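Local coordinates for protein 6-carboxyhexanoate--CoA ligase (Aquifex aeolicus, PDB 5TVA) that belongs to the BioW family of CoA ligases and binds both coenzyme A and adenosine monophosphate, at residues R7-K12 with F43-V48; H16-E21 with L37-E42. All blocks are in the same frame, centred on the assembly; numbering follows the deposited sequence.

Contact 1. Residues R7-K12 with F43-V48; sequences RMRAQK and FDFMNV. With COA (coenzyme A), chain D.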
loop_
_atom_site.group_PDB
_atom_site.type_symbol
_atom_site.label_atom_id
_atom_site.label_comp_id
_atom_site.label_asym_id
_atom_site.label_seq_id
_atom_site.Cartn_x
_atom_site.Cartn_y
_atom_site.Cartn_z
ATOM N N ARG A 7 15.999 2.744 3.157
ATOM C CA ARG A 7 15.163 2.459 1.993
ATOM C C ARG A 7 15.941 1.649 0.975
ATOM O O ARG A 7 17.029 2.057 0.565
ATOM C CB ARG A 7 14.656 3.739 1.321
ATOM C CG ARG A 7 13.567 4.475 2.079
ATOM C CD ARG A 7 13.211 5.813 1.377
ATOM N NE ARG A 7 14.174 6.859 1.723
ATOM C CZ ARG A 7 14.247 8.075 1.157
ATOM N NH1 ARG A 7 13.417 8.429 0.177
ATOM N NH2 ARG A 7 15.163 8.946 1.575
ATOM N N MET A 8 15.354 0.531 0.535
ATOM C CA MET A 8 15.960 -0.354 -0.450
ATOM C C MET A 8 15.018 -0.525 -1.630
ATOM O O MET A 8 13.813 -0.692 -1.448
ATOM C CB MET A 8 16.272 -1.721 0.180
ATOM C CG MET A 8 16.916 -2.778 -0.770
ATOM S SD MET A 8 15.779 -3.670 -1.879
ATOM C CE MET A 8 14.769 -4.562 -0.692
ATOM N N ARG A 9 15.571 -0.475 -2.837
ATOM C CA ARG A 9 14.881 -0.895 -4.050
ATOM C C ARG A 9 15.843 -1.736 -4.874
ATOM O O ARG A 9 17.062 -1.535 -4.814
ATOM C CB ARG A 9 14.407 0.297 -4.869
ATOM C CG ARG A 9 15.557 1.100 -5.466
ATOM C CD ARG A 9 15.049 2.343 -6.149
ATOM N NE ARG A 9 16.044 2.929 -7.039
ATOM C CZ ARG A 9 16.791 3.980 -6.716
ATOM N NH1 ARG A 9 16.643 4.556 -5.527
ATOM N NH2 ARG A 9 17.682 4.454 -7.568
ATOM N N ALA A 10 15.299 -2.690 -5.634
ATOM C CA ALA A 10 16.120 -3.603 -6.430
ATOM C C ALA A 10 15.433 -3.892 -7.753
ATOM O O ALA A 10 14.206 -4.012 -7.810
ATOM C CB ALA A 10 16.402 -4.918 -5.692
ATOM N N GLN A 11 16.230 -3.969 -8.818
ATOM C CA GLN A 11 15.760 -4.212 -10.173
ATOM C C GLN A 11 16.364 -5.501 -10.712
ATOM O O GLN A 11 17.406 -5.974 -10.248
ATOM C CB GLN A 11 16.121 -3.057 -11.132
ATOM C CG GLN A 11 15.266 -1.831 -10.962
ATOM C CD GLN A 11 15.622 -0.732 -11.937
ATOM O OE1 GLN A 11 16.765 -0.640 -12.405
ATOM N NE2 GLN A 11 14.637 0.108 -12.266
ATOM N N LYS A 12 15.694 -6.057 -11.714
ATOM C CA LYS A 12 16.221 -7.173 -12.485
ATOM C C LYS A 12 15.726 -7.007 -13.910
ATOM O O LYS A 12 14.516 -6.907 -14.133
ATOM C CB LYS A 12 15.787 -8.522 -11.914
ATOM C CG LYS A 12 16.828 -9.588 -12.168
ATOM C CD LYS A 12 16.222 -10.935 -12.551
ATOM C CE LYS A 12 17.286 -11.908 -13.091
ATOM N NZ LYS A 12 16.777 -12.751 -14.228
ATOM N N PHE A 43 18.708 -10.040 -8.468
ATOM C CA PHE A 43 18.663 -8.643 -8.875
ATOM C C PHE A 43 19.967 -8.329 -9.579
ATOM O O PHE A 43 20.996 -8.928 -9.279
ATOM C CB PHE A 43 18.481 -7.698 -7.682
ATOM C CG PHE A 43 19.624 -7.733 -6.687
ATOM C CD1 PHE A 43 19.640 -8.664 -5.641
ATOM C CD2 PHE A 43 20.672 -6.826 -6.788
ATOM C CE1 PHE A 43 20.689 -8.689 -4.709
ATOM C CE2 PHE A 43 21.731 -6.850 -5.871
ATOM C CZ PHE A 43 21.741 -7.781 -4.828
ATOM N N ASP A 44 19.916 -7.404 -10.530
ATOM C CA ASP A 44 21.093 -6.863 -11.190
ATOM C C ASP A 44 21.469 -5.474 -10.682
ATOM O O ASP A 44 22.557 -4.976 -11.007
ATOM C CB ASP A 44 20.861 -6.785 -12.706
ATOM C CG ASP A 44 20.266 -8.060 -13.280
ATOM O OD1 ASP A 44 21.003 -9.060 -13.413
ATOM O OD2 ASP A 44 19.068 -8.057 -13.629
ATOM N N PHE A 45 20.580 -4.817 -9.937
ATOM C CA PHE A 45 20.853 -3.491 -9.391
ATOM C C PHE A 45 20.087 -3.342 -8.088
ATOM O O PHE A 45 18.918 -3.723 -8.009
ATOM C CB PHE A 45 20.452 -2.360 -10.352
ATOM C CG PHE A 45 20.588 -0.979 -9.757
ATOM C CD1 PHE A 45 21.820 -0.345 -9.690
ATOM C CD2 PHE A 45 19.476 -0.314 -9.247
ATOM C CE1 PHE A 45 21.938 0.942 -9.145
ATOM C CE2 PHE A 45 19.587 0.966 -8.704
ATOM C CZ PHE A 45 20.818 1.587 -8.644
ATOM N N MET A 46 20.754 -2.802 -7.065
ATOM C CA MET A 46 20.095 -2.479 -5.807
ATOM C C MET A 46 20.604 -1.143 -5.286
ATOM O O MET A 46 21.802 -0.857 -5.342
ATOM C CB MET A 46 20.313 -3.562 -4.747
ATOM C CG MET A 46 19.709 -3.199 -3.405
ATOM S SD MET A 46 20.246 -4.307 -2.087
ATOM C CE MET A 46 19.315 -5.749 -2.573
ATOM N N ASN A 47 19.691 -0.326 -4.784
ATOM C CA ASN A 47 20.050 0.916 -4.115
ATOM C C ASN A 47 19.558 0.864 -2.682
ATOM O O ASN A 47 18.439 0.407 -2.420
ATOM C CB ASN A 47 19.445 2.140 -4.817
ATOM C CG ASN A 47 20.162 3.430 -4.448
ATOM O OD1 ASN A 47 21.228 3.719 -4.989
ATOM N ND2 ASN A 47 19.588 4.211 -3.533
ATOM N N VAL A 48 20.407 1.296 -1.757
ATOM C CA VAL A 48 20.041 1.452 -0.354
ATOM C C VAL A 48 20.336 2.894 0.072
ATOM O O VAL A 48 21.459 3.374 -0.123
ATOM C CB VAL A 48 20.817 0.463 0.531
ATOM C CG1 VAL A 48 20.416 0.624 1.990
ATOM C CG2 VAL A 48 20.623 -1.011 0.024
HETATM N N1A COA D . 7.795 0.292 -7.699
HETATM C C2A COA D . 8.366 0.556 -8.884
HETATM N N3A COA D . 9.423 1.352 -8.983
HETATM C C4A COA D . 9.938 1.944 -7.887
HETATM C C5A COA D . 9.371 1.698 -6.635
HETATM C C6A COA D . 8.254 0.825 -6.584
HETATM N N6A COA D . 7.599 0.543 -5.243
HETATM N N7A COA D . 10.062 2.374 -5.715
HETATM C C8A COA D . 11.024 3.030 -6.336
HETATM N N9A COA D . 10.982 2.753 -7.641
HETATM C C1B COA D . 11.920 3.451 -8.570
HETATM C C2B COA D . 11.993 3.418 -9.835
HETATM O O2B COA D . 10.706 3.478 -10.530
HETATM C C3B COA D . 12.626 4.969 -9.863
HETATM O O3B COA D . 11.537 5.851 -9.481
HETATM P P3B COA D . 10.679 6.946 -10.422
HETATM O O7A COA D . 10.529 8.183 -9.590
HETATM O O8A COA D . 11.354 7.272 -11.720
HETATM O O9A COA D . 9.299 6.429 -10.732
HETATM C C4B COA D . 13.579 4.955 -8.973
HETATM O O4B COA D . 13.399 3.630 -8.161
HETATM C C5B COA D . 13.591 6.190 -7.951
HETATM O O5B COA D . 12.646 6.014 -6.951
HETATM P P1A COA D . 12.823 6.521 -5.366
HETATM O O1A COA D . 11.642 7.431 -5.000
HETATM O O2A COA D . 14.135 7.224 -5.110
HETATM O O3A COA D . 12.706 5.184 -4.411
HETATM P P2A COA D . 13.332 4.973 -2.862
HETATM O O4A COA D . 14.809 4.601 -3.046
HETATM O O5A COA D . 13.293 6.283 -2.059
HETATM O O6A COA D . 12.460 3.724 -2.132
HETATM C CBP COA D . 10.416 2.244 -1.578
HETATM C CCP COA D . 11.003 3.603 -2.214
HETATM C CDP COA D . 10.761 1.047 -2.502
HETATM C CEP COA D . 11.174 1.930 -0.269
HETATM C CAP COA D . 8.811 2.362 -1.337
HETATM O OAP COA D . 8.070 1.793 -2.350
HETATM C C9P COA D . 8.272 1.713 -0.032
HETATM O O9P COA D . 8.156 2.350 0.994
HETATM N N8P COA D . 7.873 0.308 -0.011
HETATM C C7P COA D . 7.375 -0.350 1.240
HETATM C C6P COA D . 5.938 -0.836 1.119
HETATM C C5P COA D . 5.695 -1.932 0.022
HETATM O O5P COA D . 6.110 -1.816 -1.068
HETATM N N4P COA D . 4.897 -3.128 0.397
HETATM C C3P COA D . 4.668 -4.222 -0.633
HETATM C C2P COA D . 3.534 -5.124 -0.133
HETATM S S1P COA D . 2.155 -3.993 0.228
HETATM O O HOH W 1 17.008 3.327 -2.291
#
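Arg9 does most of the side-chain work here: its CG takes the crowded position between the backbone N and the carbonyl carbon (chi1 68°), and the chain then runs extended to NE, which lays the guanidinium beside the Asn47 amide. The two flat groups point the same way and stack with their planes 24° apart, Asn47 CB sitting 3.7 Å above the centre of the Arg9 guanidinium. Coenzyme A comes over the opposite face with C4B, toward the rim, so the group is sandwiched. In the guanidinium plane, Arg9 NH1 donates to coenzyme A O4A at 3.1 Å. A water beside that phosphate oxygen accepts from Asn47 ND2 at 3.0 Å. Arg7 reaches the same phosphate differently: its chain bends at chi3 (-81°) and leaves NH1 3.1 Å from coenzyme A O5A, while NH2 makes a salt bridge to Glu51. Arg9, with Lys49, which also bonds coenzyme A, probably offsets part of the phosphate charge.

The face with Met8, Ala10 and Met46 is apolar. Met8 and Met46 both hold CG anti to the backbone N and cross obliquely, CG to CG 3.9 Å. The backbones run antiparallel; Arg9 and Asn47 exchange bonds both ways, and Gln11 N donates to Phe45 O at 2.8 Å. Asp44 N then bonds Gln11 O at 2.9 Å, joined weakly by Phe45 N: a classic beta bulge, with Asp44 OD2 turned to Asn13 N.

Strand 3-12 is the middle of a three-stranded sheet, with 45-52 along one edge and 15-25 along the other, while helix 29-37 meets the methionine face through Leu36 on Met8 and Leu37 on Met46.

Contact 2. Residues H16-E21 with L37-E42; sequences HVSGAE and LNRPKE. With COA (coenzyme A), chain D.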
loop_
_atom_site.group_PDB
_atom_site.type_symbol
_atom_site.label_atom_id
_atom_site.label_comp_id
_atom_site.label_asym_id
_atom_site.label_seq_id
_atom_site.Cartn_x
_atom_site.Cartn_y
_atom_site.Cartn_z
ATOM N N HIS A 16 11.379 -3.680 -11.656
ATOM C CA HIS A 16 11.385 -3.594 -10.199
ATOM C C HIS A 16 10.952 -4.928 -9.584
ATOM O O HIS A 16 9.863 -5.432 -9.871
ATOM C CB HIS A 16 10.457 -2.450 -9.768
ATOM C CG HIS A 16 10.330 -2.276 -8.281
ATOM N ND1 HIS A 16 11.132 -1.414 -7.559
ATOM C CD2 HIS A 16 9.474 -2.829 -7.385
ATOM C CE1 HIS A 16 10.782 -1.453 -6.284
ATOM N NE2 HIS A 16 9.780 -2.305 -6.151
ATOM N N VAL A 17 11.796 -5.517 -8.745
ATOM C CA VAL A 17 11.497 -6.820 -8.167
ATOM C C VAL A 17 11.422 -6.792 -6.654
ATOM O O VAL A 17 10.991 -7.787 -6.053
ATOM C CB VAL A 17 12.514 -7.893 -8.624
ATOM C CG1 VAL A 17 12.540 -7.989 -10.152
ATOM C CG2 VAL A 17 13.916 -7.590 -8.070
ATOM N N SER A 18 11.811 -5.696 -6.011
ATOM C CA SER A 18 11.805 -5.686 -4.556
ATOM C C SER A 18 11.960 -4.256 -4.060
ATOM O O SER A 18 12.531 -3.402 -4.744
ATOM C CB SER A 18 12.911 -6.575 -3.989
ATOM O OG SER A 18 12.780 -6.685 -2.582
ATOM N N GLY A 19 11.461 -4.015 -2.858
ATOM C CA GLY A 19 11.534 -2.691 -2.264
ATOM C C GLY A 19 10.951 -2.706 -0.866
ATOM O O GLY A 19 9.934 -3.358 -0.624
ATOM N N ALA A 20 11.588 -2.004 0.063
ATOM C CA ALA A 20 11.184 -2.070 1.460
ATOM C C ALA A 20 11.858 -0.919 2.185
ATOM O O ALA A 20 12.879 -0.400 1.732
ATOM C CB ALA A 20 11.577 -3.416 2.108
ATOM N N GLU A 21 11.292 -0.555 3.328
ATOM C CA GLU A 21 11.836 0.491 4.173
ATOM C C GLU A 21 11.768 0.051 5.626
ATOM O O GLU A 21 10.802 -0.604 6.042
ATOM C CB GLU A 21 11.078 1.821 3.983
ATOM C CG GLU A 21 11.541 2.946 4.910
ATOM C CD GLU A 21 11.001 4.318 4.473
ATOM O OE1 GLU A 21 10.246 4.377 3.480
ATOM O OE2 GLU A 21 11.369 5.335 5.106
ATOM N N LEU A 37 19.212 -5.990 2.319
ATOM C CA LEU A 37 20.157 -6.519 1.342
ATOM C C LEU A 37 19.821 -7.967 0.980
ATOM O O LEU A 37 19.985 -8.391 -0.175
ATOM C CB LEU A 37 21.577 -6.421 1.897
ATOM C CG LEU A 37 22.648 -7.056 1.011
ATOM C CD1 LEU A 37 22.800 -6.344 -0.329
ATOM C CD2 LEU A 37 23.980 -7.175 1.769
ATOM N N ASN A 38 19.321 -8.725 1.941
ATOM C CA ASN A 38 19.004 -10.133 1.718
ATOM C C ASN A 38 17.617 -10.329 1.132
ATOM O O ASN A 38 17.267 -11.467 0.811
ATOM C CB ASN A 38 19.111 -10.908 3.041
ATOM C CG ASN A 38 19.124 -12.429 2.835
ATOM O OD1 ASN A 38 19.996 -12.957 2.162
ATOM N ND2 ASN A 38 18.144 -13.116 3.384
ATOM N N ARG A 39 16.827 -9.241 0.976
ATOM C CA ARG A 39 15.405 -9.403 0.659
ATOM C C ARG A 39 15.147 -9.967 -0.734
ATOM O O ARG A 39 14.367 -10.926 -0.848
ATOM C CB ARG A 39 14.659 -8.075 0.865
ATOM C CG ARG A 39 13.123 -8.180 0.626
ATOM C CD ARG A 39 12.387 -6.870 0.974
ATOM N NE ARG A 39 10.940 -6.906 0.720
ATOM C CZ ARG A 39 10.038 -7.285 1.628
ATOM N NH1 ARG A 39 10.436 -7.691 2.830
ATOM N NH2 ARG A 39 8.740 -7.270 1.342
ATOM N N PRO A 40 15.673 -9.413 -1.821
ATOM C CA PRO A 40 15.373 -10.016 -3.126
ATOM C C PRO A 40 16.225 -11.249 -3.410
ATOM O O PRO A 40 17.381 -11.345 -3.002
ATOM C CB PRO A 40 15.681 -8.893 -4.124
ATOM C CG PRO A 40 16.674 -8.040 -3.434
ATOM C CD PRO A 40 16.439 -8.155 -1.950
ATOM N N LYS A 41 15.637 -12.186 -4.160
ATOM C CA LYS A 41 16.337 -13.416 -4.534
ATOM C C LYS A 41 17.373 -13.153 -5.623
ATOM O O LYS A 41 18.557 -13.498 -5.480
ATOM C CB LYS A 41 15.328 -14.486 -4.996
ATOM C CG LYS A 41 14.274 -14.938 -3.972
ATOM C CD LYS A 41 14.778 -14.597 -2.519
ATOM C CE LYS A 41 16.037 -15.376 -1.974
ATOM N NZ LYS A 41 16.806 -14.552 -0.963
ATOM N N GLU A 42 16.938 -12.559 -6.730
ATOM C CA GLU A 42 17.791 -12.217 -7.862
ATOM C C GLU A 42 17.615 -10.734 -8.140
ATOM O O GLU A 42 16.501 -10.228 -8.048
ATOM C CB GLU A 42 17.415 -13.041 -9.117
ATOM C CG GLU A 42 18.561 -13.365 -10.087
ATOM C CD GLU A 42 19.855 -13.727 -9.376
ATOM O OE1 GLU A 42 20.853 -12.974 -9.539
ATOM O OE2 GLU A 42 19.877 -14.768 -8.670
HETATM N N1A COA D . 7.795 0.292 -7.699
HETATM C C2A COA D . 8.366 0.556 -8.884
HETATM N N3A COA D . 9.423 1.352 -8.983
HETATM C C4A COA D . 9.938 1.944 -7.887
HETATM C C5A COA D . 9.371 1.698 -6.635
HETATM C C6A COA D . 8.254 0.825 -6.584
HETATM N N6A COA D . 7.599 0.543 -5.243
HETATM N N7A COA D . 10.062 2.374 -5.715
HETATM C C8A COA D . 11.024 3.030 -6.336
HETATM N N9A COA D . 10.982 2.753 -7.641
HETATM C C1B COA D . 11.920 3.451 -8.570
HETATM C C2B COA D . 11.993 3.418 -9.835
HETATM O O2B COA D . 10.706 3.478 -10.530
HETATM C C3B COA D . 12.626 4.969 -9.863
HETATM O O3B COA D . 11.537 5.851 -9.481
HETATM P P3B COA D . 10.679 6.946 -10.422
HETATM O O7A COA D . 10.529 8.183 -9.590
HETATM O O8A COA D . 11.354 7.272 -11.720
HETATM O O9A COA D . 9.299 6.429 -10.732
HETATM C C4B COA D . 13.579 4.955 -8.973
HETATM O O4B COA D . 13.399 3.630 -8.161
HETATM C C5B COA D . 13.591 6.190 -7.951
HETATM O O5B COA D . 12.646 6.014 -6.951
HETATM P P1A COA D . 12.823 6.521 -5.366
HETATM O O1A COA D . 11.642 7.431 -5.000
HETATM O O2A COA D . 14.135 7.224 -5.110
HETATM O O3A COA D . 12.706 5.184 -4.411
HETATM P P2A COA D . 13.332 4.973 -2.862
HETATM O O4A COA D . 14.809 4.601 -3.046
HETATM O O5A COA D . 13.293 6.283 -2.059
HETATM O O6A COA D . 12.460 3.724 -2.132
HETATM C CBP COA D . 10.416 2.244 -1.578
HETATM C CCP COA D . 11.003 3.603 -2.214
HETATM C CDP COA D . 10.761 1.047 -2.502
HETATM C CEP COA D . 11.174 1.930 -0.269
HETATM C CAP COA D . 8.811 2.362 -1.337
HETATM O OAP COA D . 8.070 1.793 -2.350
HETATM C C9P COA D . 8.272 1.713 -0.032
HETATM O O9P COA D . 8.156 2.350 0.994
HETATM N N8P COA D . 7.873 0.308 -0.011
HETATM C C7P COA D . 7.375 -0.350 1.240
HETATM C C6P COA D . 5.938 -0.836 1.119
HETATM C C5P COA D . 5.695 -1.932 0.022
HETATM O O5P COA D . 6.110 -1.816 -1.068
HETATM N N4P COA D . 4.897 -3.128 0.397
HETATM C C3P COA D . 4.668 -4.222 -0.633
HETATM C C2P COA D . 3.534 -5.124 -0.133
HETATM S S1P COA D . 2.155 -3.993 0.228
HETATM O O HOH W 2 9.469 -6.280 -2.078
#
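Ser18 lies against both Arg39 and Pro40. It holds OG anti to its backbone N and rests it against the Arg39 chain, 3.6 Å from Arg39 CG, while Ser18 CB lies 3.6 Å from Pro40 CB. Arg39 starts with CG anti to the backbone N (chi1 -177°) and stays straight to NE, so its aliphatic part passes alongside Ser18 and on to Ala20, whose CB is 3.7 Å from Arg39 CD. A water in the guanidinium plane bridges the Arg39 side chain to the strand backbone, accepting from Arg39 NE at 3.2 Å and from Gly19 N at 3.1 Å. At the other end, Val17 CG2 packs against Glu42 O.

The meeting lies on a beta-alpha-beta crossover: strand 15-25, helix 29-37 and strand 45-52, with strand 3-12 between the two parallel strands; residues 37-42 lead from the helix toward the second strand. A classic beta bulge, Val17 and Ser18 both facing Ala10, lies in the strand where the loop packs.

Across the strand from the loop lies coenzyme A. His16, with CG anti to its backbone N, turns a ring face to the adenine, N1A of coenzyme A being 3.5 Å above the ring centre. Gly19, lacking a side chain, lets coenzyme A CDP approach to 3.8 Å from its CA. Farther out, Arg39 NH2 is held by a salt bridge to Asp162, and Glu21 is fixed by His138 N and Ser5 OG.

Overall arrangement
Both contacts reach the same three-stranded sheet, contact 2 through strand 15-25 alone, and are only partly buried, with neither lying deep in the core. Contact 1 joins two neighbouring strands, buries 595 Å² and is held by antiparallel backbone hydrogen bonds with side chains packed on both faces; contact 2 sets an edge strand against a loop, buries 223 Å², and works by side-chain packing plus a bridging water. They meet along strands 3-12 and 15-25, where Met8 N is 2.9 Å from Ala20 O and Met8 CE packs on Ser18 OG. Coenzyme A spans both: contact 1 brings arginines to one phosphate of its diphosphate, contact 2 an imidazole to its adenine. In sequence, contact 2 is nested inside the loop that contact 1 closes.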